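Local coordinates for protein Sso-CP2 metallo-carboxypetidase (Sulfolobus solfataricus, PDB 4MMO) that is an M20-family zinc metallo-carboxypeptidase that probably hydrolyses peptides, removing residues from their C-terminal ends, at residues 16-20 with 135-139; 50-55 with 130-136. All coordinates share one frame; numbering follows the deposited sequence.

Interaction 1 of 2, residues 16-20 with 135-139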
ATOM      1  N   SER A  16     -25.653  -1.768 -12.233  1.00 32.64           N
ATOM      2  CA  SER A  16     -24.968  -2.546 -13.250  1.00 46.53           C
ATOM      3  C   SER A  16     -23.480  -2.333 -13.070  1.00 42.94           C
ATOM      4  O   SER A  16     -22.769  -1.948 -13.997  1.00 41.33           O
ATOM      5  CB  SER A  16     -25.415  -2.111 -14.648  1.00 48.44           C
ATOM      6  OG  SER A  16     -25.437  -0.702 -14.747  1.00 41.83           O
ATOM      7  N   ILE A  17     -23.017  -2.569 -11.851  1.00 44.85           N
ATOM      8  CA  ILE A  17     -21.607  -2.439 -11.540  1.00 45.40           C
ATOM      9  C   ILE A  17     -20.892  -3.656 -12.104  1.00 49.17           C
ATOM     10  O   ILE A  17     -21.127  -4.778 -11.671  1.00 45.56           O
ATOM     11  CB  ILE A  17     -21.381  -2.317 -10.029  1.00 44.63           C
ATOM     12  CG1 ILE A  17     -22.242  -1.179  -9.466  1.00 53.83           C
ATOM     13  CG2 ILE A  17     -19.908  -2.078  -9.735  1.00 37.59           C
ATOM     14  CD1 ILE A  17     -22.218  -1.063  -7.957  1.00 64.51           C
ATOM     15  N   SER A  18     -20.037  -3.430 -13.097  1.00 53.20           N
ATOM     16  CA  SER A  18     -19.326  -4.520 -13.752  1.00 48.55           C
ATOM     17  C   SER A  18     -18.193  -5.042 -12.874  1.00 60.35           C
ATOM     18  O   SER A  18     -17.776  -6.192 -13.008  1.00 49.85           O
ATOM     19  CB  SER A  18     -18.770  -4.058 -15.102  1.00 44.09           C
ATOM     20  OG  SER A  18     -18.030  -2.860 -14.958  1.00 39.98           O
ATOM     21  N   ALA A  19     -17.697  -4.192 -11.979  1.00 48.54           N
ATOM     22  CA  ALA A  19     -16.608  -4.569 -11.083  1.00 51.61           C
ATOM     23  C   ALA A  19     -17.003  -5.743 -10.191  1.00 60.95           C
ATOM     24  O   ALA A  19     -16.180  -6.606  -9.896  1.00 66.40           O
ATOM     25  CB  ALA A  19     -16.194  -3.383 -10.232  1.00 57.83           C
ATOM     26  N   THR A  20     -18.268  -5.767  -9.775  1.00 64.62           N
ATOM     27  CA  THR A  20     -18.789  -6.825  -8.910  1.00 57.07           C
ATOM     28  C   THR A  20     -19.729  -7.751  -9.678  1.00 57.64           C
ATOM     29  O   THR A  20     -19.883  -8.921  -9.333  1.00 70.86           O
ATOM     30  CB  THR A  20     -19.553  -6.236  -7.707  1.00 61.32           C
ATOM     31  OG1 THR A  20     -20.694  -5.502  -8.167  1.00 65.36           O
ATOM     32  CG2 THR A  20     -18.651  -5.313  -6.897  1.00 58.96           C
ATOM     33  N   GLY A 135     -20.878  -4.419 -21.500  1.00 36.29           N
ATOM     34  CA  GLY A 135     -21.058  -4.318 -20.062  1.00 37.92           C
ATOM     35  C   GLY A 135     -19.763  -4.416 -19.275  1.00 38.68           C
ATOM     36  O   GLY A 135     -19.798  -4.665 -18.071  1.00 42.67           O
ATOM     37  N   GLU A 136     -18.626  -4.208 -19.940  1.00 33.53           N
ATOM     38  CA  GLU A 136     -17.314  -4.352 -19.302  1.00 34.73           C
ATOM     39  C   GLU A 136     -16.388  -3.156 -19.524  1.00 43.15           C
ATOM     40  O   GLU A 136     -15.182  -3.251 -19.286  1.00 41.46           O
ATOM     41  CB  GLU A 136     -16.611  -5.606 -19.828  1.00 37.83           C
ATOM     42  CG  GLU A 136     -17.346  -6.902 -19.554  1.00 42.39           C
ATOM     43  CD  GLU A 136     -16.636  -8.109 -20.140  1.00 54.61           C
ATOM     44  OE1 GLU A 136     -15.911  -7.949 -21.146  1.00 56.56           O
ATOM     45  OE2 GLU A 136     -16.804  -9.220 -19.596  1.00 64.62           O
ATOM     46  N   GLU A 137     -16.935  -2.037 -19.985  1.00 44.66           N
ATOM     47  CA  GLU A 137     -16.107  -0.874 -20.293  1.00 36.71           C
ATOM     48  C   GLU A 137     -15.355  -0.383 -19.059  1.00 41.70           C
ATOM     49  O   GLU A 137     -14.199   0.031 -19.152  1.00 51.22           O
ATOM     50  CB  GLU A 137     -16.956   0.258 -20.871  1.00 43.10           C
ATOM     51  CG  GLU A 137     -16.136   1.343 -21.573  1.00 38.80           C
ATOM     52  CD  GLU A 137     -15.543   2.368 -20.625  1.00 53.73           C
ATOM     53  OE1 GLU A 137     -16.114   2.592 -19.536  1.00 42.75           O
ATOM     54  OE2 GLU A 137     -14.498   2.957 -20.977  1.00 48.85           O
ATOM     55  N   GLU A 138     -16.017  -0.432 -17.908  1.00 38.50           N
ATOM     56  CA  GLU A 138     -15.430   0.049 -16.666  1.00 44.95           C
ATOM     57  C   GLU A 138     -14.387  -0.914 -16.094  1.00 49.10           C
ATOM     58  O   GLU A 138     -13.672  -0.565 -15.154  1.00 54.54           O
ATOM     59  CB  GLU A 138     -16.527   0.295 -15.630  1.00 54.23           C
ATOM     60  CG  GLU A 138     -17.569   1.315 -16.058  1.00 40.11           C
ATOM     61  CD  GLU A 138     -17.010   2.718 -16.173  1.00 49.95           C
ATOM     62  OE1 GLU A 138     -15.813   2.914 -15.878  1.00 50.79           O
ATOM     63  OE2 GLU A 138     -17.772   3.629 -16.557  1.00 47.54           O
ATOM     64  N   ILE A 139     -14.313  -2.122 -16.654  1.00 44.37           N
ATOM     65  CA  ILE A 139     -13.296  -3.096 -16.263  1.00 44.41           C
ATOM     66  C   ILE A 139     -12.389  -3.457 -17.439  1.00 52.96           C
ATOM     67  O   ILE A 139     -11.895  -4.579 -17.532  1.00 52.75           O
ATOM     68  CB  ILE A 139     -13.926  -4.381 -15.669  1.00 52.45           C
ATOM     69  CG1 ILE A 139     -14.852  -5.056 -16.684  1.00 57.81           C
ATOM     70  CG2 ILE A 139     -14.686  -4.043 -14.396  1.00 39.32           C
ATOM     71  CD1 ILE A 139     -15.290  -6.446 -16.283  1.00 56.05           C
TER
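S18 reaches into the turn formed by G135 to I139, and the contact shows how a zinc-site turn can be packed against a neighbouring loop without a direct hydrogen bond. The CB of S18 lies 3.2 Å from the carbonyl O of G135, a close van der Waals approach at the base of the side chain. With chi1 at 51°, OG is set between the backbone N and the carbonyl carbon of its own residue. From there OG meets two carbons of the turn, the CB of E138 at 3.6 Å and the CG2 of I139 at the same distance. Its polar partner is the carboxylate of D73: OD2 of that residue is bonded both by S18 OG and by the backbone N of E138, so one acid tethers both loops.

The CG2 branch of I139 spans S18 and A19. This methyl lies anti to its own carbonyl carbon and faces the A19 end of the loop, 3.9 Å from A19 N and 4.5 Å from A19 CB. The turn behind it is closed by a backbone bond from I139 N to E136 O (3.0 Å). E138 meets S18 OG chiefly through CB; its chain then bends at chi2 (-67°) and carries the carboxylate away, where OE1 bonds NE2 of Q75 and the nearest side-chain atom is about 4 Å from the zinc. E137 and E138 have both been observed as zinc-binding residues, although the ion modelled here is held by H71, D104 and E163. The contact therefore joins the loop between helices 3-12 and 24-39 to the one between strand 128-134 and helix 144-149, with I24 of helix 24-39 against S18 and H71 of strand 65-71 against E138.

Interaction 2 of 2, residues 50-55 with 130-136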
ATOM      1  N   GLY A  50     -17.543 -13.183 -20.725  1.00 77.03           N
ATOM      2  CA  GLY A  50     -17.968 -12.454 -19.541  1.00 71.57           C
ATOM      3  C   GLY A  50     -19.353 -11.854 -19.718  1.00 72.96           C
ATOM      4  O   GLY A  50     -20.279 -12.525 -20.176  1.00 45.52           O
ATOM      5  N   HIS A  51     -19.494 -10.581 -19.367  1.00 64.81           N
ATOM      6  CA  HIS A  51     -20.789  -9.911 -19.440  1.00 57.96           C
ATOM      7  C   HIS A  51     -21.292  -9.850 -20.883  1.00 46.93           C
ATOM      8  O   HIS A  51     -20.496  -9.770 -21.820  1.00 43.52           O
ATOM      9  CB  HIS A  51     -20.687  -8.515 -18.831  1.00 57.88           C
ATOM     10  CG  HIS A  51     -20.186  -8.516 -17.419  1.00 74.64           C
ATOM     11  ND1 HIS A  51     -20.399  -9.571 -16.559  1.00 73.21           N
ATOM     12  CD2 HIS A  51     -19.478  -7.596 -16.721  1.00 61.56           C
ATOM     13  CE1 HIS A  51     -19.848  -9.299 -15.388  1.00 69.88           C
ATOM     14  NE2 HIS A  51     -19.285  -8.109 -15.460  1.00 65.78           N
ATOM     15  N   PRO A  52     -22.619  -9.899 -21.068  1.00 44.97           N
ATOM     16  CA  PRO A  52     -23.176 -10.006 -22.418  1.00 54.22           C
ATOM     17  C   PRO A  52     -23.195  -8.675 -23.163  1.00 59.52           C
ATOM     18  O   PRO A  52     -23.096  -7.612 -22.550  1.00 46.11           O
ATOM     19  CB  PRO A  52     -24.604 -10.478 -22.161  1.00 52.38           C
ATOM     20  CG  PRO A  52     -24.956  -9.854 -20.859  1.00 41.52           C
ATOM     21  CD  PRO A  52     -23.679  -9.815 -20.049  1.00 37.29           C
ATOM     22  N   VAL A  53     -23.332  -8.759 -24.481  1.00 55.99           N
ATOM     23  CA  VAL A  53     -23.394  -7.590 -25.347  1.00 36.67           C
ATOM     24  C   VAL A  53     -24.792  -7.479 -25.946  1.00 40.19           C
ATOM     25  O   VAL A  53     -25.356  -8.473 -26.408  1.00 56.55           O
ATOM     26  CB  VAL A  53     -22.343  -7.701 -26.481  1.00 41.67           C
ATOM     27  CG1 VAL A  53     -22.631  -6.728 -27.612  1.00 51.99           C
ATOM     28  CG2 VAL A  53     -20.948  -7.464 -25.931  1.00 47.94           C
ATOM     29  N   VAL A  54     -25.350  -6.273 -25.932  1.00 39.23           N
ATOM     30  CA  VAL A  54     -26.616  -6.017 -26.610  1.00 39.50           C
ATOM     31  C   VAL A  54     -26.335  -5.490 -28.009  1.00 48.73           C
ATOM     32  O   VAL A  54     -25.620  -4.503 -28.176  1.00 40.98           O
ATOM     33  CB  VAL A  54     -27.476  -4.987 -25.864  1.00 42.70           C
ATOM     34  CG1 VAL A  54     -28.839  -4.860 -26.536  1.00 39.07           C
ATOM     35  CG2 VAL A  54     -27.636  -5.377 -24.406  1.00 46.05           C
ATOM     36  N   TYR A  55     -26.906  -6.157 -29.006  1.00 40.10           N
ATOM     37  CA  TYR A  55     -26.719  -5.781 -30.395  1.00 37.07           C
ATOM     38  C   TYR A  55     -28.059  -5.597 -31.090  1.00 38.44           C
ATOM     39  O   TYR A  55     -29.022  -6.302 -30.797  1.00 43.18           O
ATOM     40  CB  TYR A  55     -25.895  -6.836 -31.135  1.00 37.04           C
ATOM     41  CG  TYR A  55     -25.743  -6.540 -32.607  1.00 46.65           C
ATOM     42  CD1 TYR A  55     -24.802  -5.623 -33.055  1.00 50.11           C
ATOM     43  CD2 TYR A  55     -26.546  -7.168 -33.550  1.00 40.09           C
ATOM     44  CE1 TYR A  55     -24.658  -5.344 -34.398  1.00 39.26           C
ATOM     45  CE2 TYR A  55     -26.410  -6.894 -34.899  1.00 39.54           C
ATOM     46  CZ  TYR A  55     -25.465  -5.978 -35.317  1.00 45.40           C
ATOM     47  OH  TYR A  55     -25.320  -5.695 -36.659  1.00 48.64           O
ATOM     48  N   LYS A 130     -26.123   0.427 -36.548  1.00 34.85           N
ATOM     49  CA  LYS A 130     -25.833  -0.779 -35.789  1.00 30.39           C
ATOM     50  C   LYS A 130     -25.451  -0.365 -34.379  1.00 40.83           C
ATOM     51  O   LYS A 130     -24.608   0.517 -34.193  1.00 36.58           O
ATOM     52  CB  LYS A 130     -24.698  -1.555 -36.442  1.00 36.37           C
ATOM     53  CG  LYS A 130     -25.040  -2.070 -37.823  1.00 28.58           C
ATOM     54  CD  LYS A 130     -23.874  -2.805 -38.446  1.00 30.94           C
ATOM     55  CE  LYS A 130     -24.291  -3.501 -39.729  1.00 37.23           C
ATOM     56  NZ  LYS A 130     -23.152  -4.219 -40.357  1.00 46.54           N
ATOM     57  N   LEU A 131     -26.090  -0.991 -33.394  1.00 35.60           N
ATOM     58  CA  LEU A 131     -25.877  -0.665 -31.989  1.00 35.41           C
ATOM     59  C   LEU A 131     -25.071  -1.756 -31.303  1.00 33.44           C
ATOM     60  O   LEU A 131     -25.354  -2.942 -31.466  1.00 41.29           O
ATOM     61  CB  LEU A 131     -27.216  -0.515 -31.268  1.00 36.38           C
ATOM     62  CG  LEU A 131     -28.206   0.520 -31.802  1.00 45.56           C
ATOM     63  CD1 LEU A 131     -29.484   0.451 -30.979  1.00 35.44           C
ATOM     64  CD2 LEU A 131     -27.616   1.925 -31.772  1.00 26.17           C
ATOM     65  N   LEU A 132     -24.066  -1.349 -30.535  1.00 41.45           N
ATOM     66  CA  LEU A 132     -23.245  -2.294 -29.790  1.00 37.62           C
ATOM     67  C   LEU A 132     -23.009  -1.785 -28.378  1.00 37.60           C
ATOM     68  O   LEU A 132     -22.183  -0.900 -28.157  1.00 34.62           O
ATOM     69  CB  LEU A 132     -21.907  -2.528 -30.498  1.00 32.26           C
ATOM     70  CG  LEU A 132     -21.092  -3.722 -29.992  1.00 34.55           C
ATOM     71  CD1 LEU A 132     -21.824  -5.010 -30.274  1.00 67.74           C
ATOM     72  CD2 LEU A 132     -19.714  -3.761 -30.631  1.00 44.23           C
ATOM     73  N   TYR A 133     -23.754  -2.352 -27.433  1.00 38.21           N
ATOM     74  CA  TYR A 133     -23.657  -1.974 -26.030  1.00 32.98           C
ATOM     75  C   TYR A 133     -22.983  -3.079 -25.216  1.00 34.54           C
ATOM     76  O   TYR A 133     -23.527  -4.180 -25.100  1.00 42.21           O
ATOM     77  CB  TYR A 133     -25.050  -1.714 -25.465  1.00 33.74           C
ATOM     78  CG  TYR A 133     -25.854  -0.679 -26.221  1.00 27.95           C
ATOM     79  CD1 TYR A 133     -25.236   0.412 -26.820  1.00 40.66           C
ATOM     80  CD2 TYR A 133     -27.233  -0.790 -26.325  1.00 33.75           C
ATOM     81  CE1 TYR A 133     -25.971   1.363 -27.499  1.00 27.26           C
ATOM     82  CE2 TYR A 133     -27.976   0.150 -27.000  1.00 28.56           C
ATOM     83  CZ  TYR A 133     -27.340   1.228 -27.589  1.00 35.80           C
ATOM     84  OH  TYR A 133     -28.079   2.169 -28.268  1.00 32.68           O
ATOM     85  N   GLU A 134     -21.809  -2.785 -24.655  1.00 36.07           N
ATOM     86  CA  GLU A 134     -21.093  -3.754 -23.822  1.00 35.93           C
ATOM     87  C   GLU A 134     -21.299  -3.471 -22.335  1.00 41.32           C
ATOM     88  O   GLU A 134     -21.807  -2.412 -21.957  1.00 41.22           O
ATOM     89  CB  GLU A 134     -19.594  -3.769 -24.148  1.00 30.90           C
ATOM     90  CG  GLU A 134     -18.797  -2.561 -23.635  1.00 42.01           C
ATOM     91  CD  GLU A 134     -17.344  -2.900 -23.336  1.00 44.49           C
ATOM     92  OE1 GLU A 134     -17.076  -4.011 -22.830  1.00 41.78           O
ATOM     93  OE2 GLU A 134     -16.465  -2.054 -23.607  1.00 38.01           O
ATOM     94  N   GLY A 135     -20.878  -4.419 -21.500  1.00 36.29           N
ATOM     95  CA  GLY A 135     -21.058  -4.318 -20.062  1.00 37.92           C
ATOM     96  C   GLY A 135     -19.763  -4.416 -19.275  1.00 38.68           C
ATOM     97  O   GLY A 135     -19.798  -4.665 -18.071  1.00 42.67           O
ATOM     98  N   GLU A 136     -18.626  -4.208 -19.940  1.00 33.53           N
ATOM     99  CA  GLU A 136     -17.314  -4.352 -19.302  1.00 34.73           C
ATOM    100  C   GLU A 136     -16.388  -3.156 -19.524  1.00 43.15           C
ATOM    101  O   GLU A 136     -15.182  -3.251 -19.286  1.00 41.46           O
ATOM    102  CB  GLU A 136     -16.611  -5.606 -19.828  1.00 37.83           C
ATOM    103  CG  GLU A 136     -17.346  -6.902 -19.554  1.00 42.39           C
ATOM    104  CD  GLU A 136     -16.636  -8.109 -20.140  1.00 54.61           C
ATOM    105  OE1 GLU A 136     -15.911  -7.949 -21.146  1.00 56.56           O
ATOM    106  OE2 GLU A 136     -16.804  -9.220 -19.596  1.00 64.62           O
TER
HETATM  107  O   HOH W   1     -19.830  -6.839 -22.629  1.00 50.22           O
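V54 and Y133 form the antiparallel, hydrogen-bonded pair that joins strands 53-58 and 128-134, neighbours in the mixed sheet of the metal-binding domain. Bonds of 2.9 Å run from V54 N to Y133 O and from Y133 N to V54 O. Beside them V54 and Y133 meet through their CB atoms on one face of the sheet. On the other face L132 crosses between V53 and Y55: its CD1 comes unusually close to CG1 of V53 (3.3 Å) and lies at the edge of the Y55 ring, near its plane. The Y55 ring, swung out by a chi1 of 176°, runs alongside the extended K130 chain and points the same way, so that OH rests on CD while K130 NZ continues to the backbone oxygens of K154 and K156.

Beyond the strands, the H51 ring turns its CD2 edge to G135 O and stands 65° from the E136 carboxylate. OE2 of E136 takes H51 N at 3.0 Å from above the carboxylate plane, while OE1 accepts N143 N. Cut back to an alanine, the side chain here would lose both oxygens, and H51 N and N143 N would probably be left without these acceptors. A water completes the junction, accepting from G135 N at 2.9 Å and lying 3.1 Å from H51 O, to which it can donate.

In the fold
Interactions 1 and 2 have centres about 11 Å apart and meet on one stretch of chain, since G135 and E136 belong to both. In chain order come 16-20 and 50-55, and then 130-139, which serves each of them in turn: its strand pairs with 50-55 inside the six-stranded mixed sheet, and the turn that follows packs against 16-20. A weak hydrogen bond from H51 NE2 to S18 O also ties the two earlier segments together. E137 and E138 sit in the turn just beyond the end of strand 128-134, so the two contacts together probably help to fix where that turn lies, near the zinc.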